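Local coordinates for protein prolyl endopeptidase (PDB 2BKL) that probably hydrolyses oligopeptides on the carboxyl side of proline, and less readily of alanine, as a serine peptidase of the prolyl oligopeptidase family, at residues Ala61-Leu66 with Ser663-Tyr668; Val286-Asp289 with Gln295-Phe298. All blocks are in the same frame, centred on the assembly; numbering follows the deposited sequence.

Interaction 1 of 2, residues Ala61-Leu66 with Ser663-Tyr668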
loop_
_atom_site.group_PDB
_atom_site.type_symbol
_atom_site.label_atom_id
_atom_site.label_comp_id
_atom_site.label_asym_id
_atom_site.label_seq_id
_atom_site.Cartn_x
_atom_site.Cartn_y
_atom_site.Cartn_z
ATOM N N ALA A 61 -9.952 -24.111 -9.470
ATOM C CA ALA A 61 -11.019 -23.886 -10.447
ATOM C C ALA A 61 -11.828 -22.672 -10.013
ATOM O O ALA A 61 -12.254 -21.872 -10.838
ATOM C CB ALA A 61 -11.929 -25.110 -10.595
ATOM N N ARG A 62 -12.044 -22.534 -8.706
ATOM C CA ARG A 62 -12.888 -21.465 -8.205
ATOM C C ARG A 62 -12.171 -20.112 -8.334
ATOM O O ARG A 62 -12.778 -19.111 -8.744
ATOM C CB ARG A 62 -13.285 -21.738 -6.747
ATOM C CG ARG A 62 -14.235 -20.707 -6.131
ATOM C CD ARG A 62 -15.520 -20.447 -6.934
ATOM N NE ARG A 62 -16.420 -19.546 -6.217
ATOM C CZ ARG A 62 -17.322 -18.761 -6.804
ATOM N NH1 ARG A 62 -17.474 -18.764 -8.122
ATOM N NH2 ARG A 62 -18.083 -17.968 -6.057
ATOM N N PHE A 63 -10.886 -20.088 -7.998
ATOM C CA PHE A 63 -10.100 -18.857 -8.129
ATOM C C PHE A 63 -9.951 -18.461 -9.602
ATOM O O PHE A 63 -9.901 -17.282 -9.923
ATOM C CB PHE A 63 -8.738 -18.972 -7.446
ATOM C CG PHE A 63 -8.795 -18.992 -5.938
ATOM C CD1 PHE A 63 -9.608 -18.119 -5.243
ATOM C CD2 PHE A 63 -8.026 -19.881 -5.224
ATOM C CE1 PHE A 63 -9.633 -18.116 -3.845
ATOM C CE2 PHE A 63 -8.060 -19.891 -3.816
ATOM C CZ PHE A 63 -8.874 -19.014 -3.148
ATOM N N LYS A 64 -9.925 -19.428 -10.516
ATOM C CA LYS A 64 -9.902 -19.087 -11.937
ATOM C C LYS A 64 -11.203 -18.382 -12.363
ATOM O O LYS A 64 -11.178 -17.400 -13.098
ATOM C CB LYS A 64 -9.624 -20.337 -12.781
ATOM C CG LYS A 64 -9.204 -20.010 -14.189
ATOM C CD LYS A 64 -8.830 -21.267 -14.961
ATOM C CE LYS A 64 -8.718 -20.973 -16.457
ATOM N NZ LYS A 64 -10.065 -20.823 -17.068
ATOM N N GLU A 65 -12.337 -18.851 -11.852
ATOM C CA GLU A 65 -13.634 -18.256 -12.116
ATOM C C GLU A 65 -13.726 -16.836 -11.533
ATOM O O GLU A 65 -14.385 -15.955 -12.097
ATOM C CB GLU A 65 -14.712 -19.189 -11.544
ATOM C CG GLU A 65 -16.152 -18.746 -11.595
ATOM C CD GLU A 65 -17.122 -19.861 -11.185
ATOM O OE1 GLU A 65 -16.744 -20.746 -10.350
ATOM O OE2 GLU A 65 -18.276 -19.852 -11.691
ATOM N N LEU A 66 -13.037 -16.602 -10.421
ATOM C CA LEU A 66 -13.162 -15.342 -9.688
ATOM C C LEU A 66 -12.129 -14.299 -10.068
ATOM O O LEU A 66 -12.436 -13.106 -10.085
ATOM C CB LEU A 66 -13.036 -15.597 -8.181
ATOM C CG LEU A 66 -14.192 -16.345 -7.532
ATOM C CD1 LEU A 66 -13.828 -16.738 -6.129
ATOM C CD2 LEU A 66 -15.467 -15.502 -7.586
ATOM N N SER A 663 -0.945 -18.602 -5.824
ATOM C CA SER A 663 -0.585 -18.169 -4.484
ATOM C C SER A 663 -1.773 -18.367 -3.549
ATOM O O SER A 663 -1.590 -18.806 -2.412
ATOM C CB SER A 663 -0.141 -16.707 -4.488
ATOM O OG SER A 663 1.088 -16.610 -5.175
ATOM N N SER A 664 -2.985 -18.074 -4.024
ATOM C CA SER A 664 -4.172 -18.233 -3.212
ATOM C C SER A 664 -4.456 -19.702 -2.958
ATOM O O SER A 664 -4.873 -20.034 -1.867
ATOM C CB SER A 664 -5.388 -17.545 -3.859
ATOM O OG SER A 664 -5.218 -16.131 -3.803
ATOM N N VAL A 665 -4.267 -20.568 -3.958
ATOM C CA VAL A 665 -4.435 -21.994 -3.760
ATOM C C VAL A 665 -3.488 -22.453 -2.629
ATOM O O VAL A 665 -3.867 -23.210 -1.742
ATOM C CB VAL A 665 -4.193 -22.815 -5.066
ATOM C CG1 VAL A 665 -4.200 -24.306 -4.773
ATOM C CG2 VAL A 665 -5.243 -22.463 -6.145
ATOM N N ASP A 666 -2.244 -22.007 -2.697
ATOM C CA ASP A 666 -1.252 -22.359 -1.697
ATOM C C ASP A 666 -1.644 -21.865 -0.312
ATOM O O ASP A 666 -1.592 -22.629 0.630
ATOM C CB ASP A 666 0.128 -21.863 -2.119
ATOM C CG ASP A 666 0.755 -22.715 -3.211
ATOM O OD1 ASP A 666 0.263 -23.823 -3.537
ATOM O OD2 ASP A 666 1.790 -22.355 -3.800
ATOM N N LEU A 667 -2.027 -20.604 -0.190
ATOM C CA LEU A 667 -2.410 -20.008 1.077
ATOM C C LEU A 667 -3.561 -20.741 1.696
ATOM O O LEU A 667 -3.472 -21.170 2.842
ATOM C CB LEU A 667 -2.782 -18.531 0.860
ATOM C CG LEU A 667 -2.928 -17.649 2.108
ATOM C CD1 LEU A 667 -2.798 -16.149 1.709
ATOM C CD2 LEU A 667 -4.201 -17.880 2.847
ATOM N N TYR A 668 -4.646 -20.921 0.948
ATOM C CA TYR A 668 -5.863 -21.462 1.543
ATOM C C TYR A 668 -5.751 -22.968 1.758
ATOM O O TYR A 668 -6.288 -23.479 2.749
ATOM C CB TYR A 668 -7.154 -21.001 0.801
ATOM C CG TYR A 668 -7.451 -19.535 1.125
ATOM C CD1 TYR A 668 -8.030 -19.194 2.332
ATOM C CD2 TYR A 668 -7.143 -18.507 0.234
ATOM C CE1 TYR A 668 -8.279 -17.858 2.672
ATOM C CE2 TYR A 668 -7.412 -17.154 0.555
ATOM C CZ TYR A 668 -7.983 -16.850 1.790
ATOM O OH TYR A 668 -8.239 -15.538 2.179
#

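Interaction 2 of 2, residues Val286-Asp289 with Gln295-Phe298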
loop_
_atom_site.group_PDB
_atom_site.type_symbol
_atom_site.label_atom_id
_atom_site.label_comp_id
_atom_site.label_asym_id
_atom_site.label_seq_id
_atom_site.Cartn_x
_atom_site.Cartn_y
_atom_site.Cartn_z
ATOM N N VAL A 286 -5.021 24.142 1.524
ATOM C CA VAL A 286 -4.041 23.422 2.324
ATOM C C VAL A 286 -4.771 22.503 3.287
ATOM O O VAL A 286 -5.479 22.978 4.177
ATOM C CB VAL A 286 -3.136 24.387 3.125
ATOM C CG1 VAL A 286 -2.144 23.625 3.981
ATOM C CG2 VAL A 286 -2.412 25.335 2.210
ATOM N N LEU A 287 -4.573 21.207 3.114
ATOM C CA LEU A 287 -5.108 20.193 4.006
ATOM C C LEU A 287 -4.049 19.865 5.028
ATOM O O LEU A 287 -2.925 19.500 4.661
ATOM C CB LEU A 287 -5.469 18.925 3.211
ATOM C CG LEU A 287 -5.854 17.690 4.020
ATOM C CD1 LEU A 287 -7.148 17.876 4.816
ATOM C CD2 LEU A 287 -5.939 16.480 3.076
ATOM N N THR A 288 -4.368 19.982 6.311
ATOM C CA THR A 288 -3.360 19.818 7.355
ATOM C C THR A 288 -3.902 19.307 8.667
ATOM O O THR A 288 -5.087 19.507 8.995
ATOM C CB THR A 288 -2.632 21.176 7.554
ATOM O OG1 THR A 288 -1.601 21.044 8.532
ATOM C CG2 THR A 288 -3.561 22.224 8.105
ATOM N N ASP A 289 -3.028 18.641 9.424
ATOM C CA ASP A 289 -3.318 18.262 10.798
ATOM C C ASP A 289 -2.740 19.244 11.835
ATOM O O ASP A 289 -2.821 19.005 13.035
ATOM C CB ASP A 289 -2.939 16.791 11.107
ATOM C CG ASP A 289 -1.518 16.488 10.885
ATOM O OD1 ASP A 289 -0.712 17.441 10.788
ATOM O OD2 ASP A 289 -1.104 15.292 10.832
ATOM N N GLN A 295 -7.695 16.677 10.969
ATOM C CA GLN A 295 -7.426 17.519 9.797
ATOM C C GLN A 295 -8.487 18.560 9.511
ATOM O O GLN A 295 -9.653 18.458 9.908
ATOM C CB GLN A 295 -7.103 16.689 8.536
ATOM C CG GLN A 295 -5.840 15.862 8.719
ATOM C CD GLN A 295 -5.052 15.592 7.454
ATOM O OE1 GLN A 295 -3.934 16.099 7.301
ATOM N NE2 GLN A 295 -5.598 14.785 6.551
ATOM N N ARG A 296 -8.027 19.587 8.821
ATOM C CA ARG A 296 -8.836 20.739 8.454
ATOM C C ARG A 296 -8.261 21.352 7.189
ATOM O O ARG A 296 -7.184 20.941 6.732
ATOM C CB ARG A 296 -8.859 21.757 9.607
ATOM C CG ARG A 296 -7.508 22.277 10.052
ATOM C CD ARG A 296 -7.666 23.291 11.174
ATOM N NE ARG A 296 -6.439 23.635 11.855
ATOM C CZ ARG A 296 -6.338 24.659 12.699
ATOM N NH1 ARG A 296 -7.394 25.423 12.974
ATOM N NH2 ARG A 296 -5.189 24.911 13.283
ATOM N N VAL A 297 -8.988 22.291 6.606
ATOM C CA VAL A 297 -8.578 22.963 5.372
ATOM C C VAL A 297 -8.485 24.472 5.526
ATOM O O VAL A 297 -9.414 25.102 5.999
ATOM C CB VAL A 297 -9.498 22.644 4.166
ATOM C CG1 VAL A 297 -8.902 23.206 2.880
ATOM C CG2 VAL A 297 -9.718 21.126 4.038
ATOM N N PHE A 298 -7.372 25.027 5.067
ATOM C CA PHE A 298 -7.115 26.467 4.987
ATOM C C PHE A 298 -7.094 26.926 3.522
ATOM O O PHE A 298 -6.727 26.175 2.608
ATOM C CB PHE A 298 -5.744 26.810 5.593
ATOM C CG PHE A 298 -5.666 26.681 7.078
ATOM C CD1 PHE A 298 -6.031 27.743 7.890
ATOM C CD2 PHE A 298 -5.206 25.517 7.676
ATOM C CE1 PHE A 298 -5.944 27.653 9.243
ATOM C CE2 PHE A 298 -5.155 25.414 9.042
ATOM C CZ PHE A 298 -5.512 26.497 9.839
HETATM O O HOH W 1 -2.250 16.764 5.237
#

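Interaction 1 of 2, residues Ala61-Leu66 with Ser663-Tyr668
The last helix of the alpha/beta-hydrolase domain packs against an N-terminal helix, and between Ala61-Leu66 and Ser663-Tyr668 the contact is carried by Phe63, which reaches across to Ser664, Val665 and Tyr668. The axes of the two short helical segments approach to 10.2 Å, at 135° between their N-to-C directions, a distance that the phenyl ring bridges. Ser664 CB sits over one ring face, 3.8 Å from the centroid of the Phe63 ring, in a CH-pi contact displaced toward the CE2 rim. Phe63 CG lies anti to its own carbonyl carbon (chi1 -71°), which carries the ring out from helix 56-67 toward the other helix. In the prolyl oligopeptidase fold the N-terminal segment preceding the propeller packs on the hydrolase domain, and this contact belongs to that join. Val665 CG2 meets the ring at its edge, in plane, 3.9 Å from Phe63 CD2. Farther along, Phe63 CZ comes within 3.8 Å of Tyr668 CD2, the two side chains crossing at about a right angle. No hydrogen bond links the two segments; a polar tie between the same helices is the salt bridge of Asp666 with Arg56. Pro470 of helix 469-473 also touches Phe63.

Interaction 2 of 2, residues Val286-Asp289 with Gln295-Phe298
A chi1 of -178° sets Thr288 CG2 between the backbone N and the carbonyl carbon, pointing at the ring edge of Phe298, 3.7 Å from Phe298 CE2, while OG1 is bonded to Lys274 O. On the same face of the sheet Arg296, with chi1 at 58° and an extended chain, brings the face of its guanidinium to the edge of the Phe298 ring, with Phe298 CZ over the centre of the group. That group is held by the salt bridge of Arg296 to Glu312 and by a hydrogen bond to Glu290 O. The two segments belong to the hairpin of strands 283-288 and 296-300, the inner two of a four-stranded antiparallel propeller blade. Val286 with Phe298 and Thr288 with Arg296 are its hydrogen-bonded pairs; Val286 N to Phe298 O is 2.9 Å and nearly straight. Between them lies the non-hydrogen-bonded pair Leu287 and Val297, where Leu287 CD1 approaches Val297 CG2 at 4.2 Å. Gln295 crosses Leu287 at about a right angle, its NE2 being 3.9 Å from Leu287 CG and hydrogen-bonded to Leu322 O of the next blade. At the other end of the amide, a water donates to both Gln295 OE1, at 2.7 Å, and Leu287 O, at 2.9 Å.

How the interactions relate
The two contacts lie on opposite sides of the chain's centre, with their centres 43 Å apart and their nearest atoms about 31 Å apart, and they share no helix or sheet. Interaction 1 joins residues almost 600 positions apart, bringing a helix near the N-terminus onto the final helix of the hydrolase domain. Interaction 2 is nested within that loop and is local, pairing neighbouring strands of a single propeller blade. The chain therefore runs from its N-terminal helices through the propeller and returns to the hydrolase domain. Interaction 1 thus joins the N-terminal region to the hydrolase domain, while interaction 2 belongs to the internal strand pairing of one blade of the propeller that lies between them in sequence.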